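PDB 2A6Z: Emp47p (form2), which acts as a Ca2+-independent lectin-type cargo receptor involved in the secretion of glycoproteins and required for exit of EMP46 from the endoplasmic reticulum. Local coordinates for residues S5-D10 / K215-N220; D58-F63 / F188-Y193; S83-Q88 / V103-L108. All blocks are in the same frame, centred on the assembly; numbering follows the deposited sequence.

Contact 1 (S5-D10 / K215-N220); sequences SKLSSD and KMQFFN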
# COMPACT_ATOMS: atom_id res chain seq x y z
N SER A 5 -6.15 -19.18 11.26
CA SER A 5 -7.48 -19.16 11.91
C SER A 5 -8.03 -17.73 12.04
O SER A 5 -9.21 -17.55 12.33
CB SER A 5 -7.35 -19.91 13.23
OG SER A 5 -6.59 -19.10 14.14
N LYS A 6 -7.17 -16.74 11.89
CA LYS A 6 -7.58 -15.33 12.02
C LYS A 6 -7.70 -14.59 10.69
O LYS A 6 -8.01 -13.41 10.61
CB LYS A 6 -6.56 -14.59 12.93
CG LYS A 6 -6.54 -15.15 14.37
CD LYS A 6 -5.72 -14.33 15.33
CE LYS A 6 -4.22 -14.44 15.14
NZ LYS A 6 -3.47 -13.46 16.00
N LEU A 7 -7.46 -15.32 9.60
CA LEU A 7 -7.53 -14.74 8.28
C LEU A 7 -8.94 -14.32 7.96
O LEU A 7 -9.90 -15.05 8.25
CB LEU A 7 -7.07 -15.79 7.29
CG LEU A 7 -6.95 -15.38 5.81
CD1 LEU A 7 -5.78 -14.44 5.59
CD2 LEU A 7 -6.79 -16.61 4.91
N SER A 8 -9.07 -13.13 7.37
CA SER A 8 -10.34 -12.63 6.90
C SER A 8 -10.39 -12.74 5.40
O SER A 8 -9.81 -11.88 4.70
CB SER A 8 -10.52 -11.15 7.29
OG SER A 8 -11.67 -10.67 6.60
N SER A 9 -11.07 -13.75 4.89
CA SER A 9 -11.12 -13.94 3.44
C SER A 9 -11.74 -12.76 2.77
O SER A 9 -11.32 -12.44 1.64
CB SER A 9 -11.95 -15.22 3.27
OG SER A 9 -12.23 -15.34 1.92
N ASP A 10 -12.73 -12.14 3.38
CA ASP A 10 -13.44 -11.06 2.74
C ASP A 10 -12.55 -9.89 2.38
O ASP A 10 -12.84 -9.14 1.41
CB ASP A 10 -14.56 -10.52 3.66
CG ASP A 10 -15.67 -11.57 3.82
OD1 ASP A 10 -15.77 -12.53 3.04
OD2 ASP A 10 -16.41 -11.36 4.77
N LYS A 215 -0.04 -10.98 -3.60
CA LYS A 215 -0.90 -11.52 -2.54
C LYS A 215 -1.16 -10.41 -1.56
O LYS A 215 -0.26 -9.54 -1.35
CB LYS A 215 -0.15 -12.67 -1.84
CG LYS A 215 -0.91 -13.42 -0.76
CD LYS A 215 -0.16 -14.62 -0.26
CE LYS A 215 1.09 -14.35 0.53
NZ LYS A 215 1.53 -15.61 1.17
N MET A 216 -2.29 -10.46 -0.89
CA MET A 216 -2.52 -9.61 0.27
C MET A 216 -3.35 -10.44 1.25
O MET A 216 -4.31 -11.09 0.85
CB MET A 216 -3.25 -8.31 -0.12
CG MET A 216 -3.52 -7.30 1.00
SD MET A 216 -5.17 -7.73 1.63
CE MET A 216 -5.32 -6.57 2.99
N GLN A 217 -2.97 -10.42 2.51
CA GLN A 217 -3.71 -11.13 3.51
C GLN A 217 -4.11 -10.17 4.61
O GLN A 217 -3.29 -9.38 5.11
CB GLN A 217 -2.93 -12.31 4.08
CG GLN A 217 -2.86 -13.33 2.93
CD GLN A 217 -2.34 -14.66 3.43
OE1 GLN A 217 -3.04 -15.68 3.34
NE2 GLN A 217 -1.12 -14.64 3.96
N PHE A 218 -5.36 -10.24 5.02
CA PHE A 218 -5.92 -9.45 6.10
C PHE A 218 -6.27 -10.39 7.24
O PHE A 218 -6.92 -11.42 6.98
CB PHE A 218 -7.17 -8.71 5.58
CG PHE A 218 -7.64 -7.63 6.54
CD1 PHE A 218 -7.25 -6.32 6.33
CD2 PHE A 218 -8.42 -7.90 7.63
CE1 PHE A 218 -7.64 -5.30 7.18
CE2 PHE A 218 -8.85 -6.87 8.48
CZ PHE A 218 -8.44 -5.57 8.25
N PHE A 219 -5.88 -10.05 8.45
CA PHE A 219 -6.22 -10.84 9.64
C PHE A 219 -6.90 -9.97 10.66
O PHE A 219 -6.56 -8.80 10.86
CB PHE A 219 -4.96 -11.47 10.30
CG PHE A 219 -4.10 -12.28 9.36
CD1 PHE A 219 -4.18 -13.67 9.37
CD2 PHE A 219 -3.21 -11.69 8.48
CE1 PHE A 219 -3.41 -14.47 8.52
CE2 PHE A 219 -2.46 -12.47 7.62
CZ PHE A 219 -2.51 -13.87 7.60
N ASN A 220 -7.83 -10.58 11.39
CA ASN A 220 -8.18 -10.00 12.67
C ASN A 220 -7.03 -10.22 13.66
O ASN A 220 -6.35 -11.28 13.67
CB ASN A 220 -9.51 -10.63 13.04
CG ASN A 220 -10.59 -10.16 12.08
OD1 ASN A 220 -10.81 -8.96 11.80
ND2 ASN A 220 -11.36 -11.04 11.44
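Q217 meets L7 through its side chain: OE1 lies 3.8 Å from L7 CD1, a packing contact in which the glutamine chain, extended beyond CG, slants past the leucine branch. The same methyl also closes on the next residue, with L7 CD1 3.5 Å from F218 O. That carbonyl oxygen accepts a nearly straight hydrogen bond from S8 N, 2.8 Å from F218 O with 174° at the hydrogen. S8 CB packs at 3.9 Å against F218 CD2, while the F218 ring itself turns into the protein, edge-to-face with F57 and nearly parallel to F63. In this legume-lectin-like beta sandwich the N-terminal segment, leaving a short 3-10 turn, meets the end of strand 210-220 at a single bridge; the backbones of K215, Q217 and F219 hydrogen-bond to T68, E66 and T64 of strand 63-72. The CA atoms of the two segments are nearest at the bridged pair F219 and L7, 4.3 Å apart. L7 CD1 sits over one face of the F219 ring, 4.0 Å from its centroid and 23° off the normal, a CH-pi contact displaced toward the rim. A chi1 of -54° sets F219 CG anti to its carbonyl carbon, beside the backbone N; from there the ring reaches L7. At N220 the backbone nitrogen donates to K6 O over 2.9 Å, completing the two bonds that flank the bridge. The aliphatic part of K6 runs past N220, with CB 3.4 Å from N220 O, before its ammonium group reaches G1 O and the terminal carboxylate of V222.

Contact 2 (D58-F63 / F188-Y193); sequences DLKDSF and FPSGSY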
# COMPACT_ATOMS: atom_id res chain seq x y z
N ASP A 58 -15.05 -2.18 8.44
CA ASP A 58 -15.50 -1.45 9.60
C ASP A 58 -14.51 -1.65 10.74
O ASP A 58 -14.39 -2.72 11.35
CB ASP A 58 -16.86 -2.03 10.01
CG ASP A 58 -17.53 -1.28 11.12
OD1 ASP A 58 -18.42 -1.91 11.70
OD2 ASP A 58 -17.17 -0.11 11.39
N LEU A 59 -13.74 -0.59 11.09
CA LEU A 59 -12.68 -0.70 12.07
C LEU A 59 -13.27 -0.69 13.48
O LEU A 59 -13.73 0.35 13.98
CB LEU A 59 -11.67 0.41 11.88
CG LEU A 59 -10.57 0.44 12.98
CD1 LEU A 59 -9.70 -0.81 12.93
CD2 LEU A 59 -9.73 1.70 12.85
N LYS A 60 -13.18 -1.81 14.18
CA LYS A 60 -13.66 -1.96 15.55
C LYS A 60 -12.63 -2.60 16.48
O LYS A 60 -12.78 -2.49 17.71
CB LYS A 60 -14.94 -2.80 15.59
CG LYS A 60 -16.10 -2.20 14.79
CD LYS A 60 -16.65 -0.97 15.50
CE LYS A 60 -17.89 -0.47 14.80
NZ LYS A 60 -18.07 0.98 15.00
N ASP A 61 -11.64 -3.29 15.92
CA ASP A 61 -10.72 -4.10 16.70
C ASP A 61 -9.39 -4.24 15.91
O ASP A 61 -9.31 -3.82 14.76
CB ASP A 61 -11.32 -5.51 16.93
CG ASP A 61 -12.54 -5.59 17.82
OD1 ASP A 61 -13.70 -5.72 17.35
OD2 ASP A 61 -12.29 -5.46 19.03
N SER A 62 -8.43 -4.82 16.58
CA SER A 62 -7.08 -4.95 16.02
C SER A 62 -7.09 -5.69 14.71
O SER A 62 -7.93 -6.57 14.44
CB SER A 62 -6.22 -5.70 17.03
OG SER A 62 -6.23 -4.98 18.25
N PHE A 63 -6.07 -5.39 13.86
CA PHE A 63 -6.00 -6.07 12.56
C PHE A 63 -4.55 -6.05 12.08
O PHE A 63 -3.71 -5.32 12.54
CB PHE A 63 -6.93 -5.36 11.53
CG PHE A 63 -6.48 -3.99 11.11
CD1 PHE A 63 -5.67 -3.82 9.98
CD2 PHE A 63 -6.86 -2.89 11.83
CE1 PHE A 63 -5.24 -2.58 9.63
CE2 PHE A 63 -6.42 -1.60 11.48
CZ PHE A 63 -5.59 -1.45 10.38
N PHE A 188 -6.64 5.63 15.35
CA PHE A 188 -7.59 5.72 14.27
C PHE A 188 -9.02 5.74 14.80
O PHE A 188 -9.38 4.92 15.66
CB PHE A 188 -7.52 4.52 13.34
CG PHE A 188 -6.22 4.45 12.52
CD1 PHE A 188 -5.99 5.35 11.49
CD2 PHE A 188 -5.29 3.45 12.76
CE1 PHE A 188 -4.83 5.25 10.72
CE2 PHE A 188 -4.12 3.37 12.01
CZ PHE A 188 -3.89 4.26 10.98
N PRO A 189 -9.89 6.61 14.30
CA PRO A 189 -11.30 6.57 14.73
C PRO A 189 -12.05 5.51 13.94
O PRO A 189 -11.67 5.02 12.88
CB PRO A 189 -11.81 7.97 14.36
CG PRO A 189 -10.98 8.29 13.11
CD PRO A 189 -9.62 7.72 13.36
N SER A 190 -13.21 5.14 14.48
CA SER A 190 -14.02 4.11 13.88
C SER A 190 -14.69 4.61 12.60
O SER A 190 -14.87 5.80 12.39
CB SER A 190 -15.08 3.62 14.90
OG SER A 190 -15.60 2.39 14.45
N GLY A 191 -15.04 3.69 11.77
CA GLY A 191 -15.73 3.99 10.52
C GLY A 191 -15.32 2.99 9.47
O GLY A 191 -14.67 1.98 9.72
N SER A 192 -15.76 3.27 8.24
CA SER A 192 -15.51 2.40 7.16
C SER A 192 -14.25 2.79 6.40
O SER A 192 -14.19 3.91 5.86
CB SER A 192 -16.73 2.45 6.17
OG SER A 192 -16.58 1.42 5.22
N TYR A 193 -13.28 1.87 6.39
CA TYR A 193 -12.01 2.13 5.75
C TYR A 193 -11.83 1.38 4.45
O TYR A 193 -12.25 0.22 4.29
CB TYR A 193 -10.83 1.74 6.69
CG TYR A 193 -10.67 2.71 7.82
CD1 TYR A 193 -11.48 2.74 8.96
CD2 TYR A 193 -9.60 3.63 7.76
CE1 TYR A 193 -11.26 3.67 9.94
CE2 TYR A 193 -9.38 4.54 8.75
CZ TYR A 193 -10.18 4.58 9.88
OH TYR A 193 -9.98 5.49 10.86
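L59 and S190 are joined by a hydrogen bond in which S190 OG donates to L59 O at 2.8 Å. The hydroxyl also accepts from K60 NZ, 2.9 Å from S190 OG, so it links the loop carbonyl to the lysine. Next to it L59 N donates to G191 O over 3.1 Å, a bond with 168° at the hydrogen. A chi1 of 175° sets L59 CG anti to the backbone N. The side chain packs against F188 with CD2, 3.6 Å from F188 CB, the two side chains crossing at about a right angle, and against the Y193 ring with CB, 3.7 Å from Y193 CD1. Here strands 48-58 and 192-200 of one sheet of the beta sandwich meet at their ends, where D58 and S192 form an antiparallel non-hydrogen-bonded pair with CA atoms 4.6 Å apart. Further out, Y193 OH donates to P189 O at 2.7 Å, in the carbonyl plane and on a lone pair, linking the two residues within 188-193. G191 lies between them with a phi of 147°, a glycine conformation. Beyond these, the Y193 ring stacks on F86, and F188 meets both Y163 and F86 edge-to-face.

Contact 3 (S83-Q88 / V103-L108); sequences SFWFVQ and VNYDGL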
# COMPACT_ATOMS: atom_id res chain seq x y z
N SER A 83 1.99 3.07 -3.34
CA SER A 83 1.35 3.49 -2.07
C SER A 83 0.31 2.46 -1.65
O SER A 83 -0.51 1.97 -2.44
CB SER A 83 0.62 4.80 -2.29
OG SER A 83 1.51 5.90 -2.32
N PHE A 84 0.34 2.16 -0.35
CA PHE A 84 -0.60 1.25 0.31
C PHE A 84 -1.46 2.07 1.25
O PHE A 84 -0.93 2.86 2.02
CB PHE A 84 0.15 0.15 1.09
CG PHE A 84 1.14 -0.60 0.24
CD1 PHE A 84 0.78 -1.78 -0.39
CD2 PHE A 84 2.46 -0.15 0.08
CE1 PHE A 84 1.66 -2.48 -1.18
CE2 PHE A 84 3.34 -0.82 -0.74
CZ PHE A 84 2.94 -2.01 -1.35
N TRP A 85 -2.78 1.90 1.14
CA TRP A 85 -3.71 2.83 1.76
C TRP A 85 -4.60 2.16 2.81
O TRP A 85 -5.01 1.01 2.62
CB TRP A 85 -4.64 3.41 0.69
CG TRP A 85 -3.92 4.11 -0.43
CD1 TRP A 85 -3.51 3.54 -1.61
CD2 TRP A 85 -3.53 5.49 -0.47
NE1 TRP A 85 -2.88 4.50 -2.41
CE2 TRP A 85 -2.90 5.69 -1.73
CE3 TRP A 85 -3.67 6.58 0.41
CZ2 TRP A 85 -2.39 6.95 -2.13
CZ3 TRP A 85 -3.18 7.81 -0.00
CH2 TRP A 85 -2.55 7.99 -1.25
N PHE A 86 -4.92 2.92 3.82
CA PHE A 86 -5.92 2.55 4.83
C PHE A 86 -6.64 3.87 5.19
O PHE A 86 -6.14 4.62 6.01
CB PHE A 86 -5.22 1.89 6.02
CG PHE A 86 -6.19 1.52 7.16
CD1 PHE A 86 -7.01 0.40 6.98
CD2 PHE A 86 -6.27 2.25 8.34
CE1 PHE A 86 -7.91 0.01 7.98
CE2 PHE A 86 -7.13 1.86 9.32
CZ PHE A 86 -7.94 0.72 9.15
N VAL A 87 -7.75 4.13 4.50
CA VAL A 87 -8.30 5.49 4.52
C VAL A 87 -9.86 5.47 4.64
O VAL A 87 -10.51 4.61 4.04
CB VAL A 87 -7.90 6.32 3.26
CG1 VAL A 87 -6.36 6.43 3.17
CG2 VAL A 87 -8.42 5.73 1.97
N GLN A 88 -10.39 6.42 5.37
CA GLN A 88 -11.86 6.44 5.55
C GLN A 88 -12.52 7.06 4.35
O GLN A 88 -12.20 8.17 3.94
CB GLN A 88 -12.20 7.30 6.76
CG GLN A 88 -11.77 6.87 8.09
CD GLN A 88 -12.10 7.96 9.12
OE1 GLN A 88 -13.27 8.33 9.28
NE2 GLN A 88 -11.05 8.47 9.76
N VAL A 103 -5.21 12.39 -2.76
CA VAL A 103 -4.33 13.40 -2.14
C VAL A 103 -4.91 14.05 -0.91
O VAL A 103 -4.18 14.60 -0.08
CB VAL A 103 -3.95 14.46 -3.22
CG1 VAL A 103 -5.11 15.39 -3.55
CG2 VAL A 103 -2.73 15.29 -2.81
N ASN A 104 -6.22 13.97 -0.73
CA ASN A 104 -6.95 14.51 0.41
C ASN A 104 -7.51 13.38 1.23
O ASN A 104 -8.66 13.46 1.66
CB ASN A 104 -8.13 15.27 -0.24
CG ASN A 104 -9.01 14.30 -1.08
OD1 ASN A 104 -8.64 13.25 -1.70
ND2 ASN A 104 -10.34 14.58 -1.13
N TYR A 105 -6.71 12.34 1.45
CA TYR A 105 -7.20 11.16 2.22
C TYR A 105 -7.35 11.48 3.69
O TYR A 105 -6.74 12.41 4.21
CB TYR A 105 -6.21 10.01 1.97
CG TYR A 105 -4.86 10.25 2.55
CD1 TYR A 105 -4.46 9.75 3.81
CD2 TYR A 105 -3.90 10.98 1.82
CE1 TYR A 105 -3.20 9.98 4.34
CE2 TYR A 105 -2.63 11.23 2.34
CZ TYR A 105 -2.30 10.72 3.57
OH TYR A 105 -1.04 10.94 4.12
N ASP A 106 -8.14 10.61 4.36
CA ASP A 106 -8.32 10.63 5.81
C ASP A 106 -7.89 9.30 6.37
O ASP A 106 -8.67 8.33 6.30
CB ASP A 106 -9.83 10.87 6.07
CG ASP A 106 -10.14 10.94 7.55
OD1 ASP A 106 -9.18 10.92 8.37
OD2 ASP A 106 -11.36 10.98 7.86
N GLY A 107 -6.67 9.17 6.81
CA GLY A 107 -6.15 7.92 7.26
C GLY A 107 -4.63 7.85 7.03
O GLY A 107 -3.91 8.83 7.26
N LEU A 108 -4.18 6.68 6.60
CA LEU A 108 -2.78 6.31 6.47
C LEU A 108 -2.40 6.00 5.03
O LEU A 108 -3.09 5.22 4.33
CB LEU A 108 -2.54 5.04 7.32
CG LEU A 108 -1.13 4.41 7.25
CD1 LEU A 108 -0.10 5.36 7.89
CD2 LEU A 108 -1.16 3.05 7.91
O HOH W 1 -9.91 9.08 2.69
O HOH W 2 -8.46 7.92 9.96
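W85 and Y105 form a T-shaped pair: the six-membered ring of W85 turns its edge to the Y105 face, with centroids 5.5 Å apart and planes at 73°. The touching atom is W85 CZ3, 3.7 Å from Y105 CD2 and set toward the rim of the tyrosine. G107 C lies in plane at the Y105 edge, and V87 CG1 crosses to Y105 CB at 3.8 Å. The indole also stacks on W52, and its NE1 bonds to T198 OG1. Y105 belongs to the loop that follows strand 81-88 and turns a corner at G107 into strand 108-113, the next strand of the same antiparallel sheet of the sandwich. F86 and L108 make a hydrogen-bonded pair, F86 N reaching L108 O at 3.0 Å and L108 N reaching F86 O at 2.9 Å. Two residues on, Q88 N donates to D106 O at 2.7 Å, and V87 faces G107 as a non-hydrogen-bonded pair with diverging side chains. G107 has a phi of 150°, a backbone shape suited to glycine. At the end of strand 81-88 the planes of the Q88 amide and the D106 carboxylate are 44° apart, with NE2 3.2 Å from D106 OD2 at an angle too poor for a hydrogen bond. A water instead accepts from Q88 NE2 and gives only a weak bond to D106 OD1, while a second water bridges Q88 O to D106 N.

How the contacts relate
From the N terminus, 5-10 pairs with 215-220, so contact 1 brings almost the whole domain between its two segments. Inside that span, contact 2 joins 58-63 to 188-193, and contact 3, the most local, closes the 14 residues between 88 and 103; the three are concentric and none cross. Contact 1 lies on the sheet containing strand 210-220, whereas contacts 2 and 3 share the other, through neighbouring strands 192-200 and 81-88; contact 2 sits where the chain passes from one sheet to the other. F63 packs by CB on F218 CZ (3.6 Å) of its own sheet and by CZ across the interior on F86 CZ (3.4 Å). Y193 and P189 also pack on Q88.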